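Local coordinates for protein lipocalin (PDB 3BRN) that binds serotonin inside a lipocalin beta barrel and probably sequesters biogenic amines for a soft tick, at residues A[30-34]-A[133-137]; A[38-44]-A[58-63]; A[67-71]-A[153-157]; A[90-96]-A[108-112]. One frame throughout, in Å; residues are numbered along the deposited sequence.

In the fold
All four contacts reach one curled antiparallel sheet, the barrel of a lipocalin, and two of them reach serotonin: contact 2 through Val43 and Phe58, contact 4 through Met108. The centres of these two are about 14 Å apart, and Leu91 joins them, its CD2 lying 3.9 Å from both Val43 CG1 and Phe58 CE2. Contact 3 adjoins contact 2, centre to centre about 7 Å, and the disulfide between Cys40 SG and Cys153 SG (2.1 Å) ties the C-terminal tail to the hairpin. Contact 1 sets the helix 131-140 against the barrel; a salt bridge of 3.2 Å from Lys34 NZ to Asp112 OD2 links it to contact 4.

Contact 1: A[30-34]-A[133-137]; sequences RKTTK and DTKFA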
loop_
_atom_site.group_PDB
_atom_site.type_symbol
_atom_site.label_atom_id
_atom_site.label_comp_id
_atom_site.label_asym_id
_atom_site.label_seq_id
_atom_site.Cartn_x
_atom_site.Cartn_y
_atom_site.Cartn_z
ATOM N N ARG A 30 -0.137 -6.762 0.974
ATOM C CA ARG A 30 0.307 -8.003 1.601
ATOM C C ARG A 30 -0.750 -8.620 2.516
ATOM O O ARG A 30 -0.959 -9.836 2.502
ATOM C CB ARG A 30 1.624 -7.773 2.358
ATOM C CG ARG A 30 2.172 -8.984 3.124
ATOM C CD ARG A 30 2.448 -10.199 2.215
ATOM N NE ARG A 30 2.873 -11.359 2.998
ATOM C CZ ARG A 30 2.056 -12.126 3.718
ATOM N NH1 ARG A 30 0.750 -11.894 3.739
ATOM N NH2 ARG A 30 2.544 -13.140 4.409
ATOM N N LYS A 31 -1.322 -7.809 3.403
ATOM C CA LYS A 31 -2.386 -8.294 4.300
ATOM C C LYS A 31 -3.445 -7.216 4.404
ATOM O O LYS A 31 -3.106 -6.043 4.455
ATOM C CB LYS A 31 -1.840 -8.563 5.710
ATOM C CG LYS A 31 -0.661 -9.532 5.791
ATOM C CD LYS A 31 -0.268 -9.790 7.234
ATOM C CE LYS A 31 0.949 -10.708 7.330
ATOM N NZ LYS A 31 1.647 -10.534 8.628
ATOM N N THR A 32 -4.695 -7.624 4.643
ATOM C CA THR A 32 -5.781 -6.666 4.876
ATOM C C THR A 32 -6.829 -7.269 5.814
ATOM O O THR A 32 -6.926 -8.494 5.939
ATOM C CB THR A 32 -6.431 -6.192 3.530
ATOM O OG1 THR A 32 -7.511 -5.291 3.797
ATOM C CG2 THR A 32 -6.967 -7.376 2.716
ATOM N N THR A 33 -7.538 -6.414 6.554
ATOM C CA THR A 33 -8.683 -6.870 7.340
ATOM C C THR A 33 -9.969 -6.830 6.515
ATOM O O THR A 33 -11.047 -7.106 7.032
ATOM C CB THR A 33 -8.874 -6.041 8.639
ATOM O OG1 THR A 33 -9.054 -4.659 8.301
ATOM C CG2 THR A 33 -7.632 -6.194 9.562
ATOM N N LYS A 34 -9.882 -6.400 5.259
ATOM C CA LYS A 34 -11.066 -6.456 4.404
ATOM C C LYS A 34 -11.040 -7.758 3.589
ATOM O O LYS A 34 -10.050 -8.040 2.906
ATOM C CB LYS A 34 -11.105 -5.246 3.459
ATOM C CG LYS A 34 -12.150 -5.339 2.347
ATOM C CD LYS A 34 -12.211 -4.046 1.547
ATOM C CE LYS A 34 -12.876 -4.250 0.185
ATOM N NZ LYS A 34 -12.809 -3.012 -0.658
ATOM N N ASP A 133 4.991 -5.063 10.551
ATOM C CA ASP A 133 4.286 -6.204 11.062
ATOM C C ASP A 133 3.800 -5.879 12.465
ATOM O O ASP A 133 2.704 -6.109 12.799
ATOM C CB ASP A 133 5.182 -7.419 11.080
ATOM C CG ASP A 133 4.912 -8.368 9.952
ATOM O OD1 ASP A 133 3.813 -8.385 9.437
ATOM O OD2 ASP A 133 5.821 -9.118 9.607
ATOM N N THR A 134 4.664 -5.318 13.272
ATOM C CA THR A 134 4.288 -4.936 14.621
ATOM C C THR A 134 3.125 -3.944 14.635
ATOM O O THR A 134 2.281 -3.984 15.528
ATOM C CB THR A 134 5.482 -4.335 15.398
ATOM O OG1 THR A 134 6.571 -5.268 15.409
ATOM C CG2 THR A 134 5.082 -4.010 16.823
ATOM N N LYS A 135 3.139 -2.988 13.712
ATOM C CA LYS A 135 2.121 -1.939 13.706
ATOM C C LYS A 135 0.806 -2.514 13.200
ATOM O O LYS A 135 -0.272 -2.207 13.724
ATOM C CB LYS A 135 2.569 -0.760 12.836
ATOM C CG LYS A 135 1.510 0.314 12.615
ATOM C CD LYS A 135 1.306 1.165 13.864
ATOM C CE LYS A 135 0.161 2.162 13.645
ATOM N NZ LYS A 135 0.081 3.091 14.824
ATOM N N PHE A 136 0.896 -3.315 12.145
ATOM C CA PHE A 136 -0.306 -3.905 11.563
ATOM C C PHE A 136 -1.004 -4.805 12.590
ATOM O O PHE A 136 -2.234 -4.723 12.775
ATOM C CB PHE A 136 0.038 -4.663 10.260
ATOM C CG PHE A 136 -1.141 -5.381 9.649
ATOM C CD1 PHE A 136 -2.118 -4.666 8.971
ATOM C CD2 PHE A 136 -1.330 -6.738 9.858
ATOM C CE1 PHE A 136 -3.248 -5.300 8.445
ATOM C CE2 PHE A 136 -2.461 -7.385 9.345
ATOM C CZ PHE A 136 -3.416 -6.648 8.632
ATOM N N ALA A 137 -0.218 -5.579 13.326
ATOM C CA ALA A 137 -0.758 -6.399 14.424
ATOM C C ALA A 137 -1.446 -5.551 15.474
ATOM O O ALA A 137 -2.527 -5.903 15.945
ATOM C CB ALA A 137 0.336 -7.262 15.070
#
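Lys31 meets the helix twice, once with its aliphatic chain and once with its ammonium group. The aliphatic part crosses the Phe136 ring obliquely: CB lies 3.8 Å from Phe136 CZ, and farther along Lys31 CD is 3.9 Å from Phe136 CE2. With CG anti to the carbonyl carbon (chi1 -56°) and the rest of the chain extended, the amine is carried past the ring to Asp133. There Lys31 NZ and Asp133 OD1 form a salt bridge of 3.2 Å. The nitrogen comes to the syn side of the carboxylate, 30° out of its plane, and the two side chains meet at about a right angle. Just past the end of the strand, Thr33 CG2 adds a looser touch to Phe136 CZ at 4.3 Å.

In the second shell, the other oxygen, Asp133 OD2, accepts the backbone N-H of Tyr129, so both carboxylate oxygens have partners. Leu117 touches both Asp133 and Phe136 and faces Arg30 and Lys31 together, a classic beta bulge in the pairing of strands 26-32 and 115-120. Where strand 26-32 ends, Thr32 OG1 accepts Lys34 N at 3.0 Å, an ST turn, while Thr33 OG1 is bonded to Tyr115 N.

The short strand and helix segments run nearly parallel, 13° apart, with axes 10.9 Å from each other, a gap spanned chiefly by the side chains of Lys31, Asp133 and Phe136, with Phe136 CZ also coming up to the backbone N of Thr32. An ammonium group on one oxygen and an N-H on the other would both favour the ionised form of Asp133, while the methylenes of Lys31 pack on the Phe136 ring.

Contact 2: A[38-44]-A[58-63]; sequences PECAYVL and FTYGKL. With SRO (serotonin), chain C.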
loop_
_atom_site.group_PDB
_atom_site.type_symbol
_atom_site.label_atom_id
_atom_site.label_comp_id
_atom_site.label_asym_id
_atom_site.label_seq_id
_atom_site.Cartn_x
_atom_site.Cartn_y
_atom_site.Cartn_z
ATOM N N PRO A 38 -8.919 -8.623 -4.508
ATOM C CA PRO A 38 -8.284 -9.376 -5.595
ATOM C C PRO A 38 -6.874 -9.849 -5.217
ATOM O O PRO A 38 -6.131 -9.115 -4.574
ATOM C CB PRO A 38 -8.212 -8.356 -6.737
ATOM C CG PRO A 38 -9.180 -7.272 -6.373
ATOM C CD PRO A 38 -9.215 -7.232 -4.883
ATOM N N GLU A 39 -6.550 -11.099 -5.543
ATOM C CA GLU A 39 -5.213 -11.649 -5.315
ATOM C C GLU A 39 -4.174 -10.787 -6.024
ATOM O O GLU A 39 -4.439 -10.252 -7.099
ATOM C CB GLU A 39 -5.140 -13.091 -5.866
ATOM C CG GLU A 39 -5.766 -13.237 -7.255
ATOM C CD GLU A 39 -5.482 -14.581 -7.958
ATOM O OE1 GLU A 39 -5.193 -15.607 -7.290
ATOM O OE2 GLU A 39 -5.608 -14.608 -9.204
ATOM N N CYS A 40 -3.016 -10.619 -5.389
ATOM C CA CYS A 40 -1.864 -9.926 -5.984
ATOM C C CYS A 40 -2.121 -8.468 -6.339
ATOM O O CYS A 40 -1.501 -7.932 -7.268
ATOM C CB CYS A 40 -1.329 -10.678 -7.210
ATOM S SG CYS A 40 -1.130 -12.468 -6.997
ATOM N N ALA A 41 -2.993 -7.816 -5.572
ATOM C CA ALA A 41 -3.305 -6.403 -5.779
ATOM C C ALA A 41 -2.051 -5.574 -5.513
ATOM O O ALA A 41 -1.277 -5.891 -4.612
ATOM C CB ALA A 41 -4.453 -5.970 -4.854
ATOM N N TYR A 42 -1.784 -4.583 -6.360
ATOM C CA TYR A 42 -0.565 -3.791 -6.215
ATOM C C TYR A 42 -0.738 -2.390 -6.796
ATOM O O TYR A 42 -1.724 -2.098 -7.454
ATOM C CB TYR A 42 0.605 -4.463 -6.949
ATOM C CG TYR A 42 0.525 -4.284 -8.461
ATOM C CD1 TYR A 42 -0.233 -5.156 -9.244
ATOM C CD2 TYR A 42 1.156 -3.206 -9.095
ATOM C CE1 TYR A 42 -0.361 -4.968 -10.613
ATOM C CE2 TYR A 42 1.031 -3.005 -10.482
ATOM C CZ TYR A 42 0.237 -3.877 -11.221
ATOM O OH TYR A 42 0.093 -3.720 -12.588
ATOM N N VAL A 43 0.141 -1.492 -6.374
ATOM C CA VAL A 43 0.252 -0.174 -6.969
ATOM C C VAL A 43 1.704 -0.035 -7.381
ATOM O O VAL A 43 2.567 -0.698 -6.812
ATOM C CB VAL A 43 -0.082 0.965 -5.958
ATOM C CG1 VAL A 43 -1.547 0.945 -5.586
ATOM C CG2 VAL A 43 0.825 0.899 -4.707
ATOM N N LEU A 44 1.959 0.769 -8.415
ATOM C CA LEU A 44 3.320 1.151 -8.764
ATOM C C LEU A 44 3.545 2.565 -8.242
ATOM O O LEU A 44 2.625 3.387 -8.283
ATOM C CB LEU A 44 3.508 1.148 -10.290
ATOM C CG LEU A 44 3.548 -0.207 -11.013
ATOM C CD1 LEU A 44 3.959 -0.011 -12.484
ATOM C CD2 LEU A 44 4.529 -1.138 -10.334
ATOM N N PHE A 58 -1.094 7.188 -11.369
ATOM C CA PHE A 58 -0.329 6.033 -10.936
ATOM C C PHE A 58 -0.988 4.786 -11.477
ATOM O O PHE A 58 -2.162 4.807 -11.845
ATOM C CB PHE A 58 -0.221 5.963 -9.406
ATOM C CG PHE A 58 -1.503 5.582 -8.722
ATOM C CD1 PHE A 58 -2.522 6.505 -8.578
ATOM C CD2 PHE A 58 -1.686 4.302 -8.224
ATOM C CE1 PHE A 58 -3.716 6.147 -8.016
ATOM C CE2 PHE A 58 -2.871 3.938 -7.640
ATOM C CZ PHE A 58 -3.887 4.871 -7.504
ATOM N N THR A 59 -0.182 3.752 -11.663
ATOM C CA THR A 59 -0.672 2.470 -12.157
ATOM C C THR A 59 -0.977 1.547 -10.981
ATOM O O THR A 59 -0.285 1.577 -9.961
ATOM C CB THR A 59 0.364 1.805 -13.071
ATOM O OG1 THR A 59 0.705 2.701 -14.141
ATOM C CG2 THR A 59 -0.171 0.484 -13.654
ATOM N N TYR A 60 -2.048 0.776 -11.117
ATOM C CA TYR A 60 -2.428 -0.213 -10.123
ATOM C C TYR A 60 -3.010 -1.416 -10.840
ATOM O O TYR A 60 -3.278 -1.371 -12.054
ATOM C CB TYR A 60 -3.443 0.363 -9.142
ATOM C CG TYR A 60 -4.823 0.544 -9.714
ATOM C CD1 TYR A 60 -5.158 1.698 -10.405
ATOM C CD2 TYR A 60 -5.816 -0.421 -9.520
ATOM C CE1 TYR A 60 -6.418 1.868 -10.942
ATOM C CE2 TYR A 60 -7.089 -0.248 -10.039
ATOM C CZ TYR A 60 -7.381 0.903 -10.756
ATOM O OH TYR A 60 -8.652 1.117 -11.257
ATOM N N GLY A 61 -3.048 -2.542 -10.150
ATOM C CA GLY A 61 -3.484 -3.754 -10.806
ATOM C C GLY A 61 -3.631 -4.932 -9.887
ATOM O O GLY A 61 -3.745 -4.794 -8.670
ATOM N N LYS A 62 -3.626 -6.102 -10.496
ATOM C CA LYS A 62 -3.902 -7.328 -9.793
ATOM C C LYS A 62 -3.688 -8.453 -10.800
ATOM O O LYS A 62 -3.527 -8.198 -12.000
ATOM C CB LYS A 62 -5.353 -7.312 -9.325
ATOM C CG LYS A 62 -6.357 -7.362 -10.467
ATOM C CD LYS A 62 -7.761 -7.562 -9.938
ATOM C CE LYS A 62 -8.798 -6.986 -10.882
ATOM N NZ LYS A 62 -10.146 -6.975 -10.243
ATOM N N LEU A 63 -3.629 -9.682 -10.301
ATOM C CA LEU A 63 -3.429 -10.846 -11.152
ATOM C C LEU A 63 -4.710 -11.214 -11.881
ATOM O O LEU A 63 -5.794 -11.245 -11.291
ATOM C CB LEU A 63 -2.935 -12.035 -10.332
ATOM C CG LEU A 63 -2.701 -13.329 -11.112
ATOM C CD1 LEU A 63 -1.676 -13.075 -12.211
ATOM C CD2 LEU A 63 -2.241 -14.426 -10.169
HETATM O OH SRO C . -0.473 5.419 -5.095
HETATM C CZ3 SRO C . -1.027 4.765 -4.021
HETATM C CH2 SRO C . -2.409 4.839 -3.870
HETATM C CZ2 SRO C . -3.048 4.099 -2.871
HETATM C CE2 SRO C . -2.240 3.366 -2.016
HETATM N NE1 SRO C . -2.470 2.594 -0.923
HETATM C CD1 SRO C . -1.297 2.086 -0.478
HETATM C CG SRO C . -0.267 2.570 -1.286
HETATM C CD2 SRO C . -0.873 3.388 -2.236
HETATM C CE3 SRO C . -0.302 4.064 -3.202
HETATM C CB SRO C . 1.205 2.285 -1.115
HETATM C CA SRO C . 1.956 3.570 -0.716
HETATM N NZ SRO C . 3.396 3.291 -0.725
#
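Tyr42 and Gly61 form a hydrogen-bonded antiparallel pair, each N-H reaching the other's carbonyl at 3.0 Å (Tyr42 N to Gly61 O, and Gly61 N to Tyr42 O), and the strands 42-44 and 58-63 run at 156° to each other. A nearly straight bond of 2.8 Å from Leu44 N to Thr59 O carries the ladder on. In the other direction it fades into a weak bond from Leu63 N to Glu39 O, an acceptor within the type II turn from Pro38 to Ala41.

Tyr42 turns its ring back over the partner strand: with chi1 at 76°, one face lies on the backbone of Gly61, Tyr42 CE1 coming within 3.4 Å of Gly61 CA, an approach open because glycine carries no side chain. The phenol end goes beyond the hairpin to a hydrogen bond with Ile69 O.

This is a beta hairpin of the lipocalin barrel. Val43, Phe58 and Tyr60 lie on the face opposite Tyr42, and the first two line the serotonin pocket. Val43 divides its methyls: CG1 rests 3.9 Å from Phe58 CE2, whereas Val43 CG2 touches the ligand's CE3 at 3.7 Å. Phe58 offers a ring face to the serotonin hydroxyl, whose oxygen stands 3.5 Å above the plane, displaced toward the rim. At the turn end, Cys40 CB packs on Leu63 CB at 3.8 Å, and the extended chain of Lys62 lies against the Pro38 ring.

Contact 3: A[67-71]-A[153-157]; sequences QMIQL and CPPLP
Met68 makes most of the apolar contact, its chain folding among three residues of the C-terminal tail. Its CB lies 3.8 Å from Pro157 CD, and Met68 CG is equally far from Pro154 CB. The bend at chi2 (-58°) sets the sulfur beside the same proline, Met68 SD to Pro154 CD 3.9 Å, and a further bend at chi3 (-126°) brings Met68 CE to 4.0 Å from Leu156 CD2. Every side-chain atom of Met68 thus has a tail atom within 4.0 Å.

Contacts between carbon and polar atoms come next. Met68 CE rests 3.6 Å from Pro154 O, an oxygen that takes part in a hydrogen bond with Tyr28 OH; likewise Met68 CG stands 3.6 Å from Pro155 O. Farther along the strand, Gln70 runs out with its chain extended and slides past Pro157 in the opposite sense; the amide atom modelled as Gln70 NE2 lies 3.2 Å from Pro157 CB, a tight approach in which the N/O assignment is doubtful.

No hydrogen bond joins the two segments, although the strand is itself paired with strand 55-64, through Ile69 and Lys62 among others. The tail is thus laid against the outside of the barrel, with Tyr42 and Tyr28 packing on Met68 and Leu156 alike. Three of the five tail residues are prolines and lack an N-H to donate, which accords with a surface contact made by van der Waals packing on a flexible thioether and not by extension of the sheet.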
loop_
_atom_site.group_PDB
_atom_site.type_symbol
_atom_site.label_atom_id
_atom_site.label_comp_id
_atom_site.label_asym_id
_atom_site.label_seq_id
_atom_site.Cartn_x
_atom_site.Cartn_y
_atom_site.Cartn_z
ATOM N N GLN A 67 -1.474 -12.984 -15.753
ATOM C CA GLN A 67 -0.780 -11.711 -15.947
ATOM C C GLN A 67 -1.202 -10.587 -15.006
ATOM O O GLN A 67 -2.354 -10.508 -14.585
ATOM C CB GLN A 67 -0.902 -11.256 -17.398
ATOM C CG GLN A 67 -0.289 -12.231 -18.382
ATOM C CD GLN A 67 -0.222 -11.660 -19.770
ATOM O OE1 GLN A 67 -1.206 -10.836 -20.115
ATOM N NE2 GLN A 67 0.742 -11.891 -20.500
ATOM N N MET A 68 -0.254 -9.710 -14.689
ATOM C CA MET A 68 -0.543 -8.511 -13.897
ATOM C C MET A 68 -1.135 -7.453 -14.819
ATOM O O MET A 68 -0.436 -6.929 -15.692
ATOM C CB MET A 68 0.748 -7.955 -13.285
ATOM C CG MET A 68 1.407 -8.831 -12.239
ATOM S SD MET A 68 0.278 -9.167 -10.874
ATOM C CE MET A 68 1.251 -8.651 -9.455
ATOM N N ILE A 69 -2.417 -7.144 -14.645
ATOM C CA ILE A 69 -3.041 -6.096 -15.452
ATOM C C ILE A 69 -2.745 -4.723 -14.869
ATOM O O ILE A 69 -2.626 -4.566 -13.643
ATOM C CB ILE A 69 -4.570 -6.262 -15.562
ATOM C CG1 ILE A 69 -5.220 -6.093 -14.190
ATOM C CG2 ILE A 69 -4.935 -7.591 -16.247
ATOM C CD1 ILE A 69 -6.711 -5.820 -14.236
ATOM N N GLN A 70 -2.634 -3.730 -15.748
ATOM C CA GLN A 70 -2.353 -2.357 -15.332
ATOM C C GLN A 70 -3.529 -1.445 -15.624
ATOM O O GLN A 70 -4.048 -1.423 -16.734
ATOM C CB GLN A 70 -1.123 -1.822 -16.055
ATOM C CG GLN A 70 0.089 -2.711 -15.957
ATOM C CD GLN A 70 1.257 -2.156 -16.735
ATOM O OE1 GLN A 70 1.180 -0.874 -17.073
ATOM N NE2 GLN A 70 2.206 -2.874 -17.057
ATOM N N LEU A 71 -3.951 -0.699 -14.612
ATOM C CA LEU A 71 -4.996 0.299 -14.754
ATOM C C LEU A 71 -4.421 1.588 -14.166
ATOM O O LEU A 71 -3.347 1.559 -13.566
ATOM C CB LEU A 71 -6.244 -0.129 -13.976
ATOM C CG LEU A 71 -6.811 -1.493 -14.390
ATOM C CD1 LEU A 71 -8.003 -1.878 -13.539
ATOM C CD2 LEU A 71 -7.203 -1.462 -15.851
ATOM N N CYS A 153 2.388 -15.027 -6.863
ATOM C CA CYS A 153 2.082 -13.768 -7.545
ATOM C C CYS A 153 3.202 -13.395 -8.522
ATOM O O CYS A 153 4.374 -13.425 -8.163
ATOM C CB CYS A 153 1.895 -12.628 -6.524
ATOM S SG CYS A 153 0.336 -12.670 -5.573
ATOM N N PRO A 154 2.846 -12.987 -9.751
ATOM C CA PRO A 154 3.907 -12.552 -10.655
ATOM C C PRO A 154 4.655 -11.332 -10.101
ATOM O O PRO A 154 4.204 -10.728 -9.118
ATOM C CB PRO A 154 3.152 -12.183 -11.944
ATOM C CG PRO A 154 1.813 -12.846 -11.826
ATOM C CD PRO A 154 1.509 -12.857 -10.353
ATOM N N PRO A 155 5.848 -11.046 -10.645
ATOM C CA PRO A 155 6.591 -9.841 -10.272
ATOM C C PRO A 155 5.852 -8.618 -10.788
ATOM O O PRO A 155 4.992 -8.744 -11.660
ATOM C CB PRO A 155 7.922 -10.000 -11.020
ATOM C CG PRO A 155 7.994 -11.441 -11.404
ATOM C CD PRO A 155 6.578 -11.853 -11.635
ATOM N N LEU A 156 6.149 -7.448 -10.233
ATOM C CA LEU A 156 5.455 -6.242 -10.658
ATOM C C LEU A 156 5.862 -5.870 -12.074
ATOM O O LEU A 156 7.007 -6.108 -12.475
ATOM C CB LEU A 156 5.689 -5.068 -9.684
ATOM C CG LEU A 156 5.082 -5.235 -8.286
ATOM C CD1 LEU A 156 5.278 -3.995 -7.410
ATOM C CD2 LEU A 156 3.613 -5.566 -8.399
ATOM N N PRO A 157 4.887 -5.411 -12.875
ATOM C CA PRO A 157 5.152 -4.889 -14.213
ATOM C C PRO A 157 6.140 -3.718 -14.167
ATOM O O PRO A 157 7.001 -3.571 -15.034
ATOM C CB PRO A 157 3.772 -4.413 -14.693
ATOM C CG PRO A 157 2.884 -4.422 -13.479
ATOM C CD PRO A 157 3.450 -5.451 -12.565
ATOM O OXT PRO A 157 6.160 -2.931 -13.219
#

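Contact 4: A[90-96]-A[108-112]; sequences DLSGTTT and MRGPD. With SRO (serotonin), chain C.
Met108 and Thr95 are brought together by their first torsions. In Met108, CG lies anti to the carbonyl carbon (chi1 -54°) and the chain bends again at chi2 (-57°); in Thr95, CG2 stands anti to the backbone N and OG1 beside it. The methyl of Thr95 consequently rests against the root of the methionine, Thr95 CG2 to Met108 CB 3.7 Å, while the thioether swings inward until Met108 CE is 3.5 Å from CD1 of serotonin's indole. The threonine hydroxyl goes the other way, Thr95 OG1 facing Pro111 CD at 3.6 Å.

The backbones belong to neighbouring strands of the barrel, 93-97 and 105-109, in which Thr96 and Arg109 form a hydrogen-bonded antiparallel pair. Thr96 N to Arg109 O and Arg109 N to Thr96 O are both 2.9 Å. Met108 also touches Trp118 on the adjacent strand 115-120 and Ile82 on strand 81-85, beyond strand 93-97.

Past this pair the ladder is continued by water instead. One molecule donates to Thr94 O (2.7 Å) and to Arg109 O, and accepts from Thr96 OG1, a hydroxyl also hydrogen-bonded to Lys81 NZ. Arg109 O is thereby gripped by both an amide and the water. Pro111, which has no N-H of its own, packs its ring against the carbonyls that follow helix 88-91: Pro111 CG sits 3.5 Å from Ser92 O, and Pro111 CA makes a C-H...O contact with Thr94 O.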
loop_
_atom_site.group_PDB
_atom_site.type_symbol
_atom_site.label_atom_id
_atom_site.label_comp_id
_atom_site.label_asym_id
_atom_site.label_seq_id
_atom_site.Cartn_x
_atom_site.Cartn_y
_atom_site.Cartn_z
ATOM N N ASP A 90 -12.777 -0.130 -5.353
ATOM C CA ASP A 90 -11.823 -0.663 -4.387
ATOM C C ASP A 90 -10.925 0.438 -3.834
ATOM O O ASP A 90 -11.051 0.832 -2.675
ATOM C CB ASP A 90 -10.973 -1.764 -5.025
ATOM C CG ASP A 90 -10.746 -1.540 -6.506
ATOM O OD1 ASP A 90 -10.788 -0.372 -6.946
ATOM O OD2 ASP A 90 -10.524 -2.533 -7.231
ATOM N N LEU A 91 -10.018 0.931 -4.672
ATOM C CA LEU A 91 -8.951 1.803 -4.214
ATOM C C LEU A 91 -9.362 3.269 -4.072
ATOM O O LEU A 91 -8.683 4.046 -3.394
ATOM C CB LEU A 91 -7.749 1.653 -5.147
ATOM C CG LEU A 91 -6.338 1.912 -4.634
ATOM C CD1 LEU A 91 -6.064 1.119 -3.355
ATOM C CD2 LEU A 91 -5.356 1.539 -5.740
ATOM N N SER A 92 -10.505 3.639 -4.647
ATOM C CA SER A 92 -10.928 5.042 -4.638
ATOM C C SER A 92 -11.364 5.512 -3.261
ATOM O O SER A 92 -11.911 4.746 -2.468
ATOM C CB SER A 92 -12.026 5.304 -5.679
ATOM O OG SER A 92 -11.524 5.094 -6.991
ATOM N N GLY A 93 -11.057 6.767 -2.947
ATOM C CA GLY A 93 -11.382 7.315 -1.648
ATOM C C GLY A 93 -10.126 7.591 -0.836
ATOM O O GLY A 93 -9.007 7.495 -1.350
ATOM N N THR A 94 -10.304 7.798 0.459
ATOM C CA THR A 94 -9.211 8.276 1.297
ATOM C C THR A 94 -8.488 7.154 2.050
ATOM O O THR A 94 -9.069 6.458 2.878
ATOM C CB THR A 94 -9.708 9.341 2.288
ATOM O OG1 THR A 94 -10.446 10.338 1.572
ATOM C CG2 THR A 94 -8.532 10.006 3.005
ATOM N N THR A 95 -7.213 6.982 1.742
ATOM C CA THR A 95 -6.363 6.069 2.494
ATOM C C THR A 95 -5.484 6.898 3.443
ATOM O O THR A 95 -4.907 7.900 3.035
ATOM C CB THR A 95 -5.472 5.297 1.518
ATOM O OG1 THR A 95 -6.266 4.364 0.779
ATOM C CG2 THR A 95 -4.353 4.569 2.253
ATOM N N THR A 96 -5.373 6.479 4.705
ATOM C CA THR A 96 -4.574 7.216 5.683
ATOM C C THR A 96 -3.325 6.405 6.026
ATOM O O THR A 96 -3.419 5.229 6.354
ATOM C CB THR A 96 -5.367 7.477 7.003
ATOM O OG1 THR A 96 -6.604 8.118 6.696
ATOM C CG2 THR A 96 -4.573 8.362 7.980
ATOM N N MET A 108 -1.755 1.162 6.532
ATOM C CA MET A 108 -2.758 2.139 6.162
ATOM C C MET A 108 -4.073 1.820 6.868
ATOM O O MET A 108 -4.368 0.653 7.174
ATOM C CB MET A 108 -3.052 2.040 4.651
ATOM C CG MET A 108 -1.848 2.148 3.728
ATOM S SD MET A 108 -0.914 3.661 3.937
ATOM C CE MET A 108 -0.037 3.683 2.366
ATOM N N ARG A 109 -4.932 2.832 6.927
ATOM C CA ARG A 109 -6.368 2.587 7.064
ATOM C C ARG A 109 -6.955 2.852 5.666
ATOM O O ARG A 109 -6.811 3.945 5.147
ATOM C CB ARG A 109 -6.999 3.541 8.080
ATOM C CG ARG A 109 -8.481 3.234 8.353
ATOM C CD ARG A 109 -9.090 4.205 9.378
ATOM N NE ARG A 109 -8.428 4.074 10.673
ATOM C CZ ARG A 109 -7.692 5.018 11.254
ATOM N NH1 ARG A 109 -7.625 6.244 10.741
ATOM N NH2 ARG A 109 -7.049 4.737 12.381
ATOM N N GLY A 110 -7.524 1.830 5.035
ATOM C CA GLY A 110 -8.104 1.963 3.685
ATOM C C GLY A 110 -9.423 2.719 3.704
ATOM O O GLY A 110 -9.937 3.053 4.770
ATOM N N PRO A 111 -9.957 3.056 2.521
ATOM C CA PRO A 111 -11.133 3.943 2.499
ATOM C C PRO A 111 -12.376 3.378 3.201
ATOM O O PRO A 111 -13.084 4.130 3.869
ATOM C CB PRO A 111 -11.384 4.169 0.995
ATOM C CG PRO A 111 -10.123 3.832 0.338
ATOM C CD PRO A 111 -9.438 2.789 1.166
ATOM N N ASP A 112 -12.512 2.051 3.219
ATOM C CA ASP A 112 -13.637 1.385 3.884
ATOM C C ASP A 112 -13.487 1.270 5.401
ATOM O O ASP A 112 -14.397 0.787 6.079
ATOM C CB ASP A 112 -13.845 -0.017 3.302
ATOM C CG ASP A 112 -14.359 0.012 1.862
ATOM O OD1 ASP A 112 -14.577 1.118 1.306
ATOM O OD2 ASP A 112 -14.518 -1.080 1.273
HETATM O OH SRO C . -0.473 5.419 -5.095
HETATM C CZ3 SRO C . -1.027 4.765 -4.021
HETATM C CH2 SRO C . -2.409 4.839 -3.870
HETATM C CZ2 SRO C . -3.048 4.099 -2.871
HETATM C CE2 SRO C . -2.240 3.366 -2.016
HETATM N NE1 SRO C . -2.470 2.594 -0.923
HETATM C CD1 SRO C . -1.297 2.086 -0.478
HETATM C CG SRO C . -0.267 2.570 -1.286
HETATM C CD2 SRO C . -0.873 3.388 -2.236
HETATM C CE3 SRO C . -0.302 4.064 -3.202
HETATM C CB SRO C . 1.205 2.285 -1.115
HETATM C CA SRO C . 1.956 3.570 -0.716
HETATM N NZ SRO C . 3.396 3.291 -0.725
HETATM O O HOH W 1 -8.589 6.485 5.518
#